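Local coordinates for invertase/pectin methylesterase inhibitor family protein (Arabidopsis thaliana, PDB 1X91) that inhibits pectin methylesterase from flowers, siliques and leaves, as a secreted protein of the plant apoplast, at residues 86-89 against 90-93; 143-146 against 147-151. The protein carries 1 engineered substitution. All blocks are in the same frame, centred on the assembly; numbering follows the deposited sequence. Where two conformers were deposited one is given.

Interaction 1 of 2, residues 86-89 against 90-93; sequences LEEA and FEHL
Phe90, in one of its two conformers, brings ring atom CD2 obliquely up to Leu86 O, one turn back along helix 66-94 of the PMEI four-helix bundle. CG stands anti to its own carbonyl carbon (chi1 -81°), which leans the ring back along the helix toward this oxygen; the same Leu86 O accepts the backbone bond from Phe90 N at 3.0 Å. The ring continues onto Lys39, Leu42 and Asp43 of helix 34-62. At His92 the oxygen one turn back lies differently: Glu88 O sits at the ring edge, close to its plane, 3.1 Å from His92 CD2, and also receives His92 N. Glu91 is bent at its second torsion (chi2 -75°), which curls the carboxylate back over the preceding turn; CG passes Glu87 O at 3.4 Å. One water donates both to Glu87 O and to Glu91 OE2, tying this acid to the turn before it. Leu86, Ala89 and Leu93 face helix 98-119 instead. The carboxylate of Glu88 and the ring nitrogen of His92 stay apart, OE1 to NE2 4.3 Å; a second water spans them, donating to Glu88 OE1 at 2.8 Å and lying 2.9 Å from His92 NE2.

Interaction 2 of 2, residues 143-146 against 147-151; sequences ALVI and SNMLP
Ser147 turns its hydroxyl back onto Ala143 O, which thereby accepts two hydrogen bonds from one residue: Ser147 N at 2.9 Å and Ser147 OG, likewise at 2.9 Å. A chi1 of 59° holds OG between the backbone N and the carbonyl carbon, where it can reach the previous turn. Buried OG also bonds Asn102 ND2 of helix 98-119. With an alanine in place of Ser147, the Asn102 amide would probably lose its mate, and Ala143 O would keep only the backbone donor of this residue. Among the backbone bonds, Asn148 N to Leu144 O is regular, but Met149 N is shared: it gives a weak bond to Val145 O at 3.3 Å and a shorter one to Ile146 O at 2.9 Å, the latter from above the carbonyl plane. This i to i-3 bond accompanies the weak i to i-4 bond near the C-terminal end of helix 127-149, in the four-helix bundle. Leu150 CG rests 3.6 Å from the same Ile146 O. One water bridges the turn, donating to Val145 O and Asn148 OD1. Apolar contact is lighter. Met149 SD lies 4.4 Å from Val145 CG1, the bend at chi3 (-44°) swings CE back toward Val145 O, and both side chains lie on Ile11 of the N-terminal region.

Overall arrangement
Interaction 1 comes first along the chain, near the C-terminal end of helix 66-94; interaction 2 follows at the end of helix 127-149 and runs into the loop beyond it. Their centres lie 13 Å apart, toward the same end of the four-helix bundle, and the two meet directly where Leu93 CD1 packs on Leu150 CD1 at 3.9 Å. Both also share neighbours: helix 98-119 offers Met101 and Val105 to each, and helix 34-62 receives Phe90 from one and Ile146 from the other. Interaction 2 additionally touches Ile11 and Lys14, so it joins the bundle to the N-terminal region, whose alpha-hairpin extension is required for inhibition of pectin methylesterase.

Interaction 1 of 2, residues 86-89 against 90-93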
loop_
_atom_site.group_PDB
_atom_site.type_symbol
_atom_site.label_atom_id
_atom_site.label_comp_id
_atom_site.label_asym_id
_atom_site.label_seq_id
_atom_site.Cartn_x
_atom_site.Cartn_y
_atom_site.Cartn_z
ATOM N N LEU A 86 -7.229 0.883 4.894
ATOM C CA LEU A 86 -6.097 0.499 5.755
ATOM C C LEU A 86 -6.390 0.725 7.226
ATOM O O LEU A 86 -5.953 -0.048 8.074
ATOM C CB LEU A 86 -4.810 1.217 5.332
ATOM C CG LEU A 86 -4.282 0.863 3.964
ATOM C CD1 LEU A 86 -3.266 1.951 3.510
ATOM C CD2 LEU A 86 -3.594 -0.486 3.951
ATOM N N GLU A 87 -7.227 1.710 7.544
ATOM C CA GLU A 87 -7.693 1.943 8.921
ATOM C C GLU A 87 -8.464 0.702 9.390
ATOM O O GLU A 87 -8.262 0.248 10.497
ATOM C CB GLU A 87 -8.520 3.200 9.032
ATOM C CG GLU A 87 -7.637 4.436 8.818
ATOM C CD GLU A 87 -8.372 5.775 8.814
ATOM O OE1 GLU A 87 -9.566 5.803 8.476
ATOM O OE2 GLU A 87 -7.710 6.814 9.111
ATOM N N GLU A 88 -9.353 0.183 8.522
ATOM C CA GLU A 88 -10.127 -1.031 8.872
ATOM C C GLU A 88 -9.213 -2.234 8.978
ATOM O O GLU A 88 -9.398 -3.071 9.868
ATOM C CB GLU A 88 -11.200 -1.247 7.844
ATOM C CG GLU A 88 -12.325 -0.208 7.888
ATOM C CD GLU A 88 -12.965 -0.095 9.229
ATOM O OE1 GLU A 88 -13.217 -1.124 9.857
ATOM O OE2 GLU A 88 -13.173 1.049 9.700
ATOM N N ALA A 89 -8.210 -2.292 8.122
ATOM C CA ALA A 89 -7.264 -3.390 8.163
ATOM C C ALA A 89 -6.607 -3.432 9.553
ATOM O O ALA A 89 -6.460 -4.496 10.167
ATOM C CB ALA A 89 -6.210 -3.223 7.093
ATOM N N PHE A 90 -6.230 -2.271 10.072
ATOM C CA PHE A 90 -5.672 -2.179 11.427
ATOM C C PHE A 90 -6.666 -2.700 12.479
ATOM O O PHE A 90 -6.279 -3.395 13.400
ATOM C CB PHE A 90 -5.326 -0.742 11.807
ATOM C CG PHE A 90 -3.983 -0.223 11.269
ATOM C CD1 PHE A 90 -2.787 -0.551 11.869
ATOM C CD2 PHE A 90 -3.944 0.703 10.232
ATOM C CE1 PHE A 90 -1.562 0.045 11.430
ATOM C CE2 PHE A 90 -2.745 1.230 9.785
ATOM C CZ PHE A 90 -1.561 0.876 10.391
ATOM N N GLU A 91 -7.922 -2.294 12.376
ATOM C CA GLU A 91 -8.946 -2.717 13.324
ATOM C C GLU A 91 -9.058 -4.189 13.391
ATOM O O GLU A 91 -9.146 -4.745 14.495
ATOM C CB GLU A 91 -10.309 -2.109 13.010
ATOM C CG GLU A 91 -10.381 -0.583 12.993
ATOM C CD GLU A 91 -10.351 0.062 14.347
ATOM O OE1 GLU A 91 -11.028 -0.470 15.235
ATOM O OE2 GLU A 91 -9.722 1.152 14.502
ATOM N N HIS A 92 -9.030 -4.836 12.220
ATOM C CA HIS A 92 -9.133 -6.310 12.207
ATOM C C HIS A 92 -7.863 -6.979 12.668
ATOM O O HIS A 92 -7.912 -7.978 13.411
ATOM C CB HIS A 92 -9.637 -6.787 10.850
ATOM C CG HIS A 92 -11.062 -6.392 10.651
ATOM N ND1 HIS A 92 -12.093 -7.146 11.150
ATOM C CD2 HIS A 92 -11.633 -5.272 10.138
ATOM C CE1 HIS A 92 -13.244 -6.530 10.925
ATOM N NE2 HIS A 92 -12.988 -5.384 10.322
ATOM N N LEU A 93 -6.716 -6.449 12.287
ATOM C CA LEU A 93 -5.426 -6.948 12.812
ATOM C C LEU A 93 -5.377 -6.941 14.334
ATOM O O LEU A 93 -4.932 -7.913 14.923
ATOM C CB LEU A 93 -4.238 -6.178 12.257
ATOM C CG LEU A 93 -2.848 -6.631 12.736
ATOM C CD1 LEU A 93 -2.564 -8.046 12.367
ATOM C CD2 LEU A 93 -1.774 -5.679 12.235
HETATM O O HOH W 1 -8.081 2.124 12.608
HETATM O O HOH W 2 -14.191 -3.408 8.558
#

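Interaction 2 of 2, residues 143-146 against 147-151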
loop_
_atom_site.group_PDB
_atom_site.type_symbol
_atom_site.label_atom_id
_atom_site.label_comp_id
_atom_site.label_asym_id
_atom_site.label_seq_id
_atom_site.Cartn_x
_atom_site.Cartn_y
_atom_site.Cartn_z
ATOM N N ALA A 143 1.771 -7.324 2.933
ATOM C CA ALA A 143 0.793 -7.454 3.997
ATOM C C ALA A 143 -0.215 -8.584 3.698
ATOM O O ALA A 143 -0.752 -9.177 4.609
ATOM C CB ALA A 143 0.030 -6.124 4.186
ATOM N N LEU A 144 -0.540 -8.823 2.440
ATOM C CA LEU A 144 -1.446 -9.904 2.083
ATOM C C LEU A 144 -0.829 -11.254 2.372
ATOM O O LEU A 144 -1.502 -12.157 2.887
ATOM C CB LEU A 144 -1.816 -9.829 0.595
ATOM C CG LEU A 144 -2.714 -8.653 0.160
ATOM C CD1 LEU A 144 -2.848 -8.680 -1.342
ATOM C CD2 LEU A 144 -4.032 -8.811 0.878
ATOM N N VAL A 145 0.443 -11.387 2.108
ATOM C CA VAL A 145 1.102 -12.649 2.380
ATOM C C VAL A 145 1.173 -12.887 3.893
ATOM O O VAL A 145 0.836 -13.963 4.385
ATOM C CB VAL A 145 2.512 -12.658 1.744
ATOM C CG1 VAL A 145 3.245 -13.974 2.074
ATOM C CG2 VAL A 145 2.424 -12.514 0.268
ATOM N N ILE A 146 1.517 -11.860 4.652
ATOM C CA ILE A 146 1.577 -11.937 6.104
ATOM C C ILE A 146 0.224 -12.243 6.719
ATOM O O ILE A 146 0.082 -13.183 7.536
ATOM C CB ILE A 146 2.157 -10.654 6.731
ATOM C CG1 ILE A 146 3.576 -10.361 6.261
ATOM C CG2 ILE A 146 2.109 -10.765 8.257
ATOM C CD1 ILE A 146 3.980 -8.865 6.504
ATOM N N SER A 147 -0.791 -11.495 6.342
ATOM C CA SER A 147 -2.119 -11.698 6.918
ATOM C C SER A 147 -2.695 -13.087 6.591
ATOM O O SER A 147 -3.424 -13.683 7.405
ATOM C CB SER A 147 -3.089 -10.586 6.494
ATOM O OG SER A 147 -3.250 -10.480 5.104
ATOM N N ASN A 148 -2.382 -13.600 5.399
ATOM C CA ASN A 148 -2.732 -14.971 5.046
ATOM C C ASN A 148 -2.146 -16.003 5.999
ATOM O O ASN A 148 -2.792 -17.055 6.251
ATOM C CB ASN A 148 -2.302 -15.283 3.609
ATOM C CG ASN A 148 -2.720 -16.654 3.168
ATOM O OD1 ASN A 148 -1.920 -17.584 3.161
ATOM N ND2 ASN A 148 -3.978 -16.790 2.813
ATOM N N MET A 149 -0.951 -15.739 6.522
ATOM C CA MET A 149 -0.231 -16.693 7.370
ATOM C C MET A 149 -0.551 -16.636 8.857
ATOM O O MET A 149 -0.133 -17.497 9.624
ATOM C CB MET A 149 1.279 -16.523 7.191
ATOM C CG MET A 149 1.722 -16.848 5.801
ATOM S SD MET A 149 3.505 -16.749 5.526
ATOM C CE MET A 149 3.871 -15.373 6.279
ATOM N N LEU A 150 -1.327 -15.650 9.272
ATOM C CA LEU A 150 -1.699 -15.527 10.649
ATOM C C LEU A 150 -2.646 -16.676 10.981
ATOM O O LEU A 150 -3.406 -17.128 10.121
ATOM C CB LEU A 150 -2.408 -14.187 10.907
ATOM C CG LEU A 150 -1.526 -12.949 10.763
ATOM C CD1 LEU A 150 -2.291 -11.665 10.894
ATOM C CD2 LEU A 150 -0.392 -12.987 11.799
ATOM N N PRO A 151 -2.603 -17.148 12.219
ATOM C CA PRO A 151 -3.497 -18.231 12.643
ATOM C C PRO A 151 -4.958 -17.878 12.411
ATOM O O PRO A 151 -5.370 -16.722 12.548
ATOM C CB PRO A 151 -3.238 -18.316 14.154
ATOM C CG PRO A 151 -1.866 -17.828 14.319
ATOM C CD PRO A 151 -1.730 -16.712 13.325
HETATM O O HOH W 3 0.958 -16.533 2.914
#